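Local coordinates for YkuI protein (Bacillus subtilis, PDB 2BAS) that binds the second messenger cyclic di-GMP and, through its EAL domain, may act as a phosphodiesterase that cleaves it, at residues 331-336 and 415-420; 298-303 and 403-408. All coordinates share one frame; numbering follows the deposited sequence.

Contact 1. Residues 331-336 and 415-420; sequences DCSFRI and LFIDLP
With Arg335 CG set opposite the backbone N (chi1 -160°) and its chain bent at chi3, the guanidinium curls back to meet Asp418, whose CG lies anti to its own carbonyl carbon. The salt bridge runs from Arg335 NH2 to Asp418 OD2 at 2.7 Å. Asp418 OD2 lies almost in the guanidinium plane and is met on its anti lone pair, by a rather bent bond (142° at the hydrogen), yet the two flat groups are turned 76° against each other. Asp395 shares NH2, Glu397 holds NH1, and Thr404 takes the other Asp418 oxygen, a wider polar network that probably steadies both groups.

The backbone of Asp418 is gripped as well: Phe334 N donates to Asp418 O (3.1 Å), and Asp418 N donates to Arg335 O (2.8 Å). The Phe334 ring turns its edge to Leu419 O and Pro420 N, and Phe334 CD2 lies 3.9 Å from Pro420 CB. On the face opposite Arg335 and Asp418, Ile336 and Ile417 form a non-hydrogen-bonded antiparallel pair, and Ile336 CG2 packs on Leu415 CD1 (3.8 Å). Backbone bonds thus join central strands 335-340 and 413-419 of a six-stranded antiparallel sheet, its first and last strands adjacent, consistent with a PAS-like domain.

Contact 2. Residues 298-303 and 403-408; sequences QFYKRV and RTFSYP
Phe405 and Tyr407, two residues apart on one strand, both project toward Phe299, Tyr300 and Val303, and so bed the long helix 271-311 on the antiparallel sheet in a helix-on-sheet packing. The Phe405 ring receives Phe299 over one face: Phe299 CD2 sits 3.7 Å from Phe405 CD1, offset toward the rim, and the planes meet obliquely at 53°. The far end of the same ring reaches the helix backbone, where Phe405 CZ comes 3.7 Å from Tyr300 CA. CG of Phe405 stands anti to the backbone N (chi1 -177°), which extends the ring off the strand to the helix surface formed by Phe299, Tyr300 and Val303. An alanine at Phe405 would remove the ring and is likely to open a gap beneath the helix, leaving the Phe299 ring without its neighbour on that side and less restrained in its turn.

Tyr407 makes the second row. Val303 CG1 lies over its face in a CH-pi contact, 4.2 Å from the ring centroid, while the rims of the Tyr300 and Tyr407 rings meet, their centroids 5.7 Å apart.

Farther out, the axes of the segments 298-303 and 403-408 come within 10.2 Å and cross at -56°, a spacing filled by these side chains. The next strand, 413-419, widens the apolar bed, as Ile417 touches Val303, and Phe389 adds another ring beside Phe299. At the end of the Tyr407 ring, its hydroxyl reaches back to the helix: Tyr407 OH is hydrogen-bonded to ND1 of His304, the residue that follows Val303.

How the contacts relate
Contacts 1 and 2 have centres about 9 Å apart and both reach the same six-stranded sheet, in which strand 413-419 lies between 335-340 and 401-409. Along the chain the segments alternate, 298-303, 331-336, 403-408 and 415-420, so the two contacts are interleaved. Contact 1 joins two strands within the sheet; contact 2 lays helix 271-311 across one face of it. They meet directly where Ile417 O lies 2.7 Å from Phe405 N, a probable hydrogen bond, and where Leu419 CD2 packs on Phe299 CZ. Both lie in the EAL-associated signalling region, about 30 Å from the chain centre, and together tie the long helix to the sheet of this region.

Contact 1. Residues 331-336 and 415-420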
ATOM      1  N   ASP A 331     -11.340 -32.303   1.177  1.00 64.75           N
ATOM      2  CA  ASP A 331     -11.328 -31.726   2.526  1.00 66.26           C
ATOM      3  C   ASP A 331     -10.517 -30.428   2.682  1.00 67.15           C
ATOM      4  O   ASP A 331     -10.721 -29.695   3.644  1.00 67.56           O
ATOM      5  CB  ASP A 331     -10.924 -32.788   3.565  1.00 64.71           C
ATOM      6  CG  ASP A 331     -12.049 -33.808   3.828  1.00 67.89           C
ATOM      7  OD1 ASP A 331     -13.225 -33.463   3.579  1.00 65.92           O
ATOM      8  OD2 ASP A 331     -11.776 -34.947   4.289  1.00 68.91           O
ATOM      9  N   CYS A 332      -9.636 -30.121   1.726  1.00 67.60           N
ATOM     10  CA  CYS A 332      -8.795 -28.924   1.842  1.00 67.60           C
ATOM     11  C   CYS A 332      -8.838 -27.939   0.680  1.00 66.46           C
ATOM     12  O   CYS A 332      -7.966 -27.079   0.571  1.00 68.19           O
ATOM     13  CB  CYS A 332      -7.341 -29.311   2.130  1.00 68.83           C
ATOM     14  SG  CYS A 332      -6.592 -30.399   0.905  1.00 71.16           S
ATOM     15  N   SER A 333      -9.844 -28.031  -0.178  1.00 64.41           N
ATOM     16  CA  SER A 333      -9.955 -27.058  -1.265  1.00 62.62           C
ATOM     17  C   SER A 333     -11.400 -26.721  -1.634  1.00 61.83           C
ATOM     18  O   SER A 333     -12.320 -27.398  -1.209  1.00 61.59           O
ATOM     19  CB  SER A 333      -9.123 -27.482  -2.496  1.00 62.11           C
ATOM     20  OG  SER A 333      -9.480 -28.763  -2.996  1.00 59.77           O
ATOM     21  N   PHE A 334     -11.598 -25.653  -2.401  1.00 62.10           N
ATOM     22  CA  PHE A 334     -12.952 -25.295  -2.856  1.00 61.95           C
ATOM     23  C   PHE A 334     -12.912 -24.833  -4.316  1.00 59.37           C
ATOM     24  O   PHE A 334     -13.941 -24.681  -4.954  1.00 61.50           O
ATOM     25  CB  PHE A 334     -13.627 -24.250  -1.939  1.00 59.89           C
ATOM     26  CG  PHE A 334     -13.109 -22.849  -2.132  1.00 59.33           C
ATOM     27  CD1 PHE A 334     -13.794 -21.947  -2.946  1.00 59.16           C
ATOM     28  CD2 PHE A 334     -11.934 -22.437  -1.514  1.00 53.78           C
ATOM     29  CE1 PHE A 334     -13.326 -20.652  -3.137  1.00 56.90           C
ATOM     30  CE2 PHE A 334     -11.449 -21.158  -1.693  1.00 54.00           C
ATOM     31  CZ  PHE A 334     -12.141 -20.255  -2.510  1.00 61.25           C
ATOM     32  N   ARG A 335     -11.717 -24.636  -4.845  1.00 58.11           N
ATOM     33  CA  ARG A 335     -11.563 -24.333  -6.278  1.00 57.85           C
ATOM     34  C   ARG A 335     -10.245 -24.876  -6.797  1.00 58.62           C
ATOM     35  O   ARG A 335      -9.205 -24.742  -6.131  1.00 58.19           O
ATOM     36  CB  ARG A 335     -11.658 -22.838  -6.557  1.00 55.57           C
ATOM     37  CG  ARG A 335     -11.986 -22.529  -7.997  1.00 60.22           C
ATOM     38  CD  ARG A 335     -11.775 -21.075  -8.337  1.00 60.87           C
ATOM     39  NE  ARG A 335     -12.852 -20.206  -7.865  1.00 63.33           N
ATOM     40  CZ  ARG A 335     -12.764 -19.403  -6.807  1.00 60.62           C
ATOM     41  NH1 ARG A 335     -13.791 -18.629  -6.481  1.00 54.16           N
ATOM     42  NH2 ARG A 335     -11.650 -19.363  -6.085  1.00 54.77           N
ATOM     43  N   ILE A 336     -10.309 -25.522  -7.965  1.00 59.90           N
ATOM     44  CA  ILE A 336      -9.126 -26.047  -8.669  1.00 59.67           C
ATOM     45  C   ILE A 336      -9.227 -25.760 -10.176  1.00 60.94           C
ATOM     46  O   ILE A 336     -10.302 -25.925 -10.762  1.00 60.09           O
ATOM     47  CB  ILE A 336      -8.935 -27.567  -8.416  1.00 58.69           C
ATOM     48  CG1 ILE A 336      -8.930 -27.848  -6.913  1.00 61.68           C
ATOM     49  CG2 ILE A 336      -7.629 -28.090  -9.054  1.00 54.79           C
ATOM     50  CD1 ILE A 336      -8.761 -29.312  -6.534  1.00 59.21           C
ATOM     51  N   LEU A 415      -0.983 -25.717 -11.911  1.00 58.47           N
ATOM     52  CA  LEU A 415      -2.145 -26.139 -11.183  1.00 58.64           C
ATOM     53  C   LEU A 415      -2.363 -25.171 -10.027  1.00 60.43           C
ATOM     54  O   LEU A 415      -1.413 -24.775  -9.332  1.00 57.09           O
ATOM     55  CB  LEU A 415      -1.906 -27.557 -10.676  1.00 58.47           C
ATOM     56  CG  LEU A 415      -2.894 -28.274  -9.753  1.00 60.25           C
ATOM     57  CD1 LEU A 415      -4.175 -28.668 -10.491  1.00 54.66           C
ATOM     58  CD2 LEU A 415      -2.191 -29.509  -9.175  1.00 58.03           C
ATOM     59  N   PHE A 416      -3.622 -24.784  -9.833  1.00 59.53           N
ATOM     60  CA  PHE A 416      -3.952 -23.869  -8.768  1.00 59.52           C
ATOM     61  C   PHE A 416      -5.052 -24.473  -7.920  1.00 61.11           C
ATOM     62  O   PHE A 416      -6.073 -24.952  -8.444  1.00 62.45           O
ATOM     63  CB  PHE A 416      -4.331 -22.514  -9.345  1.00 59.31           C
ATOM     64  CG  PHE A 416      -3.242 -21.901 -10.167  1.00 60.99           C
ATOM     65  CD1 PHE A 416      -3.146 -22.171 -11.532  1.00 65.70           C
ATOM     66  CD2 PHE A 416      -2.288 -21.091  -9.573  1.00 59.54           C
ATOM     67  CE1 PHE A 416      -2.128 -21.640 -12.294  1.00 61.17           C
ATOM     68  CE2 PHE A 416      -1.270 -20.548 -10.319  1.00 58.95           C
ATOM     69  CZ  PHE A 416      -1.186 -20.814 -11.680  1.00 63.57           C
ATOM     70  N   ILE A 417      -4.799 -24.508  -6.613  1.00 61.61           N
ATOM     71  CA  ILE A 417      -5.728 -25.056  -5.636  1.00 61.33           C
ATOM     72  C   ILE A 417      -5.996 -23.993  -4.577  1.00 63.14           C
ATOM     73  O   ILE A 417      -5.090 -23.620  -3.837  1.00 65.10           O
ATOM     74  CB  ILE A 417      -5.139 -26.280  -4.950  1.00 59.94           C
ATOM     75  CG1 ILE A 417      -4.780 -27.361  -5.976  1.00 58.43           C
ATOM     76  CG2 ILE A 417      -6.098 -26.803  -3.929  1.00 58.48           C
ATOM     77  CD1 ILE A 417      -3.898 -28.469  -5.409  1.00 51.82           C
ATOM     78  N   ASP A 418      -7.228 -23.497  -4.519  1.00 64.24           N
ATOM     79  CA  ASP A 418      -7.613 -22.482  -3.528  1.00 65.01           C
ATOM     80  C   ASP A 418      -8.081 -23.177  -2.265  1.00 63.06           C
ATOM     81  O   ASP A 418      -8.863 -24.118  -2.338  1.00 64.60           O
ATOM     82  CB  ASP A 418      -8.717 -21.568  -4.084  1.00 65.46           C
ATOM     83  CG  ASP A 418      -8.238 -20.703  -5.263  1.00 69.67           C
ATOM     84  OD1 ASP A 418      -7.003 -20.533  -5.441  1.00 69.97           O
ATOM     85  OD2 ASP A 418      -9.104 -20.187  -6.013  1.00 69.30           O
ATOM     86  N   LEU A 419      -7.607 -22.733  -1.108  1.00 62.46           N
ATOM     87  CA  LEU A 419      -8.006 -23.372   0.157  1.00 62.07           C
ATOM     88  C   LEU A 419      -9.056 -22.526   0.883  1.00 61.36           C
ATOM     89  O   LEU A 419      -8.913 -21.309   0.978  1.00 60.26           O
ATOM     90  CB  LEU A 419      -6.803 -23.612   1.088  1.00 61.39           C
ATOM     91  CG  LEU A 419      -5.406 -24.028   0.621  1.00 64.38           C
ATOM     92  CD1 LEU A 419      -4.725 -24.766   1.747  1.00 67.91           C
ATOM     93  CD2 LEU A 419      -5.396 -24.895  -0.609  1.00 66.08           C
ATOM     94  N   PRO A 420     -10.110 -23.169   1.417  1.00 61.16           N
ATOM     95  CA  PRO A 420     -11.156 -22.392   2.076  1.00 59.84           C
ATOM     96  C   PRO A 420     -10.686 -21.904   3.430  1.00 59.04           C
ATOM     97  O   PRO A 420      -9.753 -22.476   3.989  1.00 61.85           O
ATOM     98  CB  PRO A 420     -12.290 -23.407   2.237  1.00 60.31           C
ATOM     99  CG  PRO A 420     -11.615 -24.736   2.321  1.00 60.97           C
ATOM    100  CD  PRO A 420     -10.372 -24.622   1.468  1.00 61.87           C
TER

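Contact 2. Residues 298-303 and 403-408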
ATOM      1  N   GLN A 298       4.537 -30.091   3.828  1.00 60.99           N
ATOM      2  CA  GLN A 298       3.638 -31.234   3.924  1.00 61.93           C
ATOM      3  C   GLN A 298       2.496 -31.171   2.908  1.00 61.92           C
ATOM      4  O   GLN A 298       2.054 -32.196   2.418  1.00 62.18           O
ATOM      5  CB  GLN A 298       3.162 -31.503   5.367  1.00 61.77           C
ATOM      6  CG  GLN A 298       4.260 -32.153   6.239  1.00 66.66           C
ATOM      7  CD  GLN A 298       3.724 -33.080   7.337  1.00 74.51           C
ATOM      8  OE1 GLN A 298       3.105 -32.632   8.302  1.00 76.85           O
ATOM      9  NE2 GLN A 298       3.991 -34.378   7.202  1.00 71.91           N
ATOM     10  N   PHE A 299       2.040 -29.971   2.564  1.00 63.80           N
ATOM     11  CA  PHE A 299       0.960 -29.835   1.592  1.00 64.83           C
ATOM     12  C   PHE A 299       1.457 -30.272   0.223  1.00 66.13           C
ATOM     13  O   PHE A 299       0.777 -31.033  -0.468  1.00 67.88           O
ATOM     14  CB  PHE A 299       0.443 -28.398   1.532  1.00 64.87           C
ATOM     15  CG  PHE A 299      -0.960 -28.282   1.018  1.00 63.90           C
ATOM     16  CD1 PHE A 299      -2.038 -28.369   1.886  1.00 65.12           C
ATOM     17  CD2 PHE A 299      -1.206 -28.077  -0.333  1.00 65.86           C
ATOM     18  CE1 PHE A 299      -3.339 -28.255   1.417  1.00 69.89           C
ATOM     19  CE2 PHE A 299      -2.503 -27.970  -0.818  1.00 65.41           C
ATOM     20  CZ  PHE A 299      -3.573 -28.058   0.058  1.00 69.18           C
ATOM     21  N   TYR A 300       2.652 -29.811  -0.143  1.00 64.09           N
ATOM     22  CA  TYR A 300       3.254 -30.152  -1.422  1.00 64.41           C
ATOM     23  C   TYR A 300       3.349 -31.661  -1.615  1.00 64.20           C
ATOM     24  O   TYR A 300       3.118 -32.163  -2.716  1.00 64.96           O
ATOM     25  CB  TYR A 300       4.646 -29.510  -1.577  1.00 64.94           C
ATOM     26  CG  TYR A 300       5.414 -29.999  -2.789  1.00 64.16           C
ATOM     27  CD1 TYR A 300       5.032 -29.626  -4.076  1.00 65.29           C
ATOM     28  CD2 TYR A 300       6.517 -30.842  -2.652  1.00 61.61           C
ATOM     29  CE1 TYR A 300       5.733 -30.082  -5.205  1.00 62.71           C
ATOM     30  CE2 TYR A 300       7.220 -31.296  -3.767  1.00 59.30           C
ATOM     31  CZ  TYR A 300       6.814 -30.915  -5.040  1.00 62.25           C
ATOM     32  OH  TYR A 300       7.490 -31.353  -6.158  1.00 68.05           O
ATOM     33  N   LYS A 301       3.696 -32.380  -0.551  1.00 63.34           N
ATOM     34  CA  LYS A 301       3.851 -33.835  -0.638  1.00 63.91           C
ATOM     35  C   LYS A 301       2.509 -34.501  -0.925  1.00 64.15           C
ATOM     36  O   LYS A 301       2.435 -35.413  -1.758  1.00 63.91           O
ATOM     37  CB  LYS A 301       4.494 -34.428   0.620  1.00 62.12           C
ATOM     38  CG  LYS A 301       5.815 -33.791   1.004  1.00 64.30           C
ATOM     39  CD  LYS A 301       6.734 -34.766   1.748  1.00 69.35           C
ATOM     40  CE  LYS A 301       7.667 -34.039   2.726  1.00 71.03           C
ATOM     41  NZ  LYS A 301       8.227 -32.758   2.192  1.00 73.75           N
ATOM     42  N   ARG A 302       1.458 -34.023  -0.255  1.00 63.13           N
ATOM     43  CA  ARG A 302       0.114 -34.560  -0.447  1.00 64.11           C
ATOM     44  C   ARG A 302      -0.325 -34.399  -1.905  1.00 64.76           C
ATOM     45  O   ARG A 302      -0.767 -35.364  -2.541  1.00 66.72           O
ATOM     46  CB  ARG A 302      -0.889 -33.916   0.520  1.00 63.36           C
ATOM     47  CG  ARG A 302      -2.320 -34.395   0.370  1.00 64.26           C
ATOM     48  CD  ARG A 302      -2.543 -35.704   1.089  1.00 72.63           C
ATOM     49  NE  ARG A 302      -3.797 -36.355   0.704  1.00 79.18           N
ATOM     50  CZ  ARG A 302      -3.922 -37.215  -0.312  1.00 80.80           C
ATOM     51  NH1 ARG A 302      -2.871 -37.529  -1.073  1.00 80.67           N
ATOM     52  NH2 ARG A 302      -5.105 -37.756  -0.573  1.00 75.38           N
ATOM     53  N   VAL A 303      -0.165 -33.193  -2.437  1.00 64.81           N
ATOM     54  CA  VAL A 303      -0.542 -32.895  -3.816  1.00 64.12           C
ATOM     55  C   VAL A 303       0.307 -33.662  -4.839  1.00 64.44           C
ATOM     56  O   VAL A 303      -0.225 -34.160  -5.828  1.00 66.41           O
ATOM     57  CB  VAL A 303      -0.545 -31.369  -4.068  1.00 65.55           C
ATOM     58  CG1 VAL A 303      -0.678 -31.026  -5.565  1.00 60.55           C
ATOM     59  CG2 VAL A 303      -1.672 -30.705  -3.236  1.00 64.51           C
ATOM     60  N   ARG A 403      -6.059 -18.901   0.921  1.00 57.89           N
ATOM     61  CA  ARG A 403      -4.704 -19.062   0.403  1.00 60.23           C
ATOM     62  C   ARG A 403      -4.812 -19.960  -0.818  1.00 58.69           C
ATOM     63  O   ARG A 403      -5.658 -20.852  -0.849  1.00 59.84           O
ATOM     64  CB  ARG A 403      -3.776 -19.688   1.446  1.00 59.71           C
ATOM     65  CG  ARG A 403      -3.160 -18.696   2.448  1.00 61.75           C
ATOM     66  CD  ARG A 403      -2.255 -19.418   3.473  1.00 60.50           C
ATOM     67  NE  ARG A 403      -1.070 -18.635   3.838  1.00 65.52           N
ATOM     68  CZ  ARG A 403      -0.839 -18.133   5.044  1.00 65.09           C
ATOM     69  NH1 ARG A 403      -1.705 -18.316   6.013  1.00 67.94           N
ATOM     70  NH2 ARG A 403       0.263 -17.450   5.287  1.00 74.32           N
ATOM     71  N   THR A 404      -3.983 -19.699  -1.821  1.00 60.48           N
ATOM     72  CA  THR A 404      -3.918 -20.480  -3.061  1.00 61.17           C
ATOM     73  C   THR A 404      -2.608 -21.243  -3.038  1.00 60.51           C
ATOM     74  O   THR A 404      -1.581 -20.684  -2.651  1.00 62.36           O
ATOM     75  CB  THR A 404      -3.882 -19.565  -4.315  1.00 63.84           C
ATOM     76  OG1 THR A 404      -5.084 -18.792  -4.407  1.00 67.17           O
ATOM     77  CG2 THR A 404      -3.692 -20.384  -5.633  1.00 65.36           C
ATOM     78  N   PHE A 405      -2.642 -22.508  -3.457  1.00 59.70           N
ATOM     79  CA  PHE A 405      -1.436 -23.323  -3.593  1.00 58.89           C
ATOM     80  C   PHE A 405      -1.104 -23.581  -5.072  1.00 58.88           C
ATOM     81  O   PHE A 405      -1.943 -24.116  -5.794  1.00 58.89           O
ATOM     82  CB  PHE A 405      -1.585 -24.646  -2.851  1.00 56.92           C
ATOM     83  CG  PHE A 405      -0.355 -25.485  -2.893  1.00 57.33           C
ATOM     84  CD1 PHE A 405       0.663 -25.296  -1.957  1.00 52.90           C
ATOM     85  CD2 PHE A 405      -0.184 -26.442  -3.891  1.00 54.08           C
ATOM     86  CE1 PHE A 405       1.817 -26.062  -2.002  1.00 53.53           C
ATOM     87  CE2 PHE A 405       0.982 -27.217  -3.939  1.00 52.71           C
ATOM     88  CZ  PHE A 405       1.980 -27.022  -3.000  1.00 53.26           C
ATOM     89  N   SER A 406       0.112 -23.206  -5.487  1.00 57.49           N
ATOM     90  CA  SER A 406       0.600 -23.307  -6.879  1.00 59.50           C
ATOM     91  C   SER A 406       1.543 -24.479  -7.072  1.00 59.10           C
ATOM     92  O   SER A 406       2.543 -24.581  -6.374  1.00 59.69           O
ATOM     93  CB  SER A 406       1.411 -22.068  -7.251  1.00 58.43           C
ATOM     94  OG  SER A 406       0.657 -20.909  -7.057  1.00 69.56           O
ATOM     95  N   TYR A 407       1.256 -25.314  -8.062  1.00 59.00           N
ATOM     96  CA  TYR A 407       2.019 -26.525  -8.294  1.00 60.53           C
ATOM     97  C   TYR A 407       2.450 -26.628  -9.760  1.00 61.28           C
ATOM     98  O   TYR A 407       1.619 -26.463 -10.650  1.00 63.31           O
ATOM     99  CB  TYR A 407       1.171 -27.732  -7.896  1.00 58.64           C
ATOM    100  CG  TYR A 407       1.849 -29.056  -8.101  1.00 59.47           C
ATOM    101  CD1 TYR A 407       2.620 -29.624  -7.093  1.00 59.11           C
ATOM    102  CD2 TYR A 407       1.718 -29.755  -9.298  1.00 61.94           C
ATOM    103  CE1 TYR A 407       3.246 -30.844  -7.272  1.00 56.77           C
ATOM    104  CE2 TYR A 407       2.344 -31.000  -9.485  1.00 52.56           C
ATOM    105  CZ  TYR A 407       3.103 -31.526  -8.472  1.00 55.62           C
ATOM    106  OH  TYR A 407       3.731 -32.740  -8.635  1.00 59.95           O
ATOM    107  N   PRO A 408       3.754 -26.866 -10.015  1.00 61.31           N
ATOM    108  CA  PRO A 408       4.220 -27.072 -11.387  1.00 62.08           C
ATOM    109  C   PRO A 408       4.066 -28.524 -11.853  1.00 63.78           C
ATOM    110  O   PRO A 408       4.502 -29.448 -11.169  1.00 63.62           O
ATOM    111  CB  PRO A 408       5.708 -26.682 -11.321  1.00 60.66           C
ATOM    112  CG  PRO A 408       6.116 -26.907  -9.909  1.00 58.84           C
ATOM    113  CD  PRO A 408       4.865 -26.916  -9.045  1.00 61.76           C
TER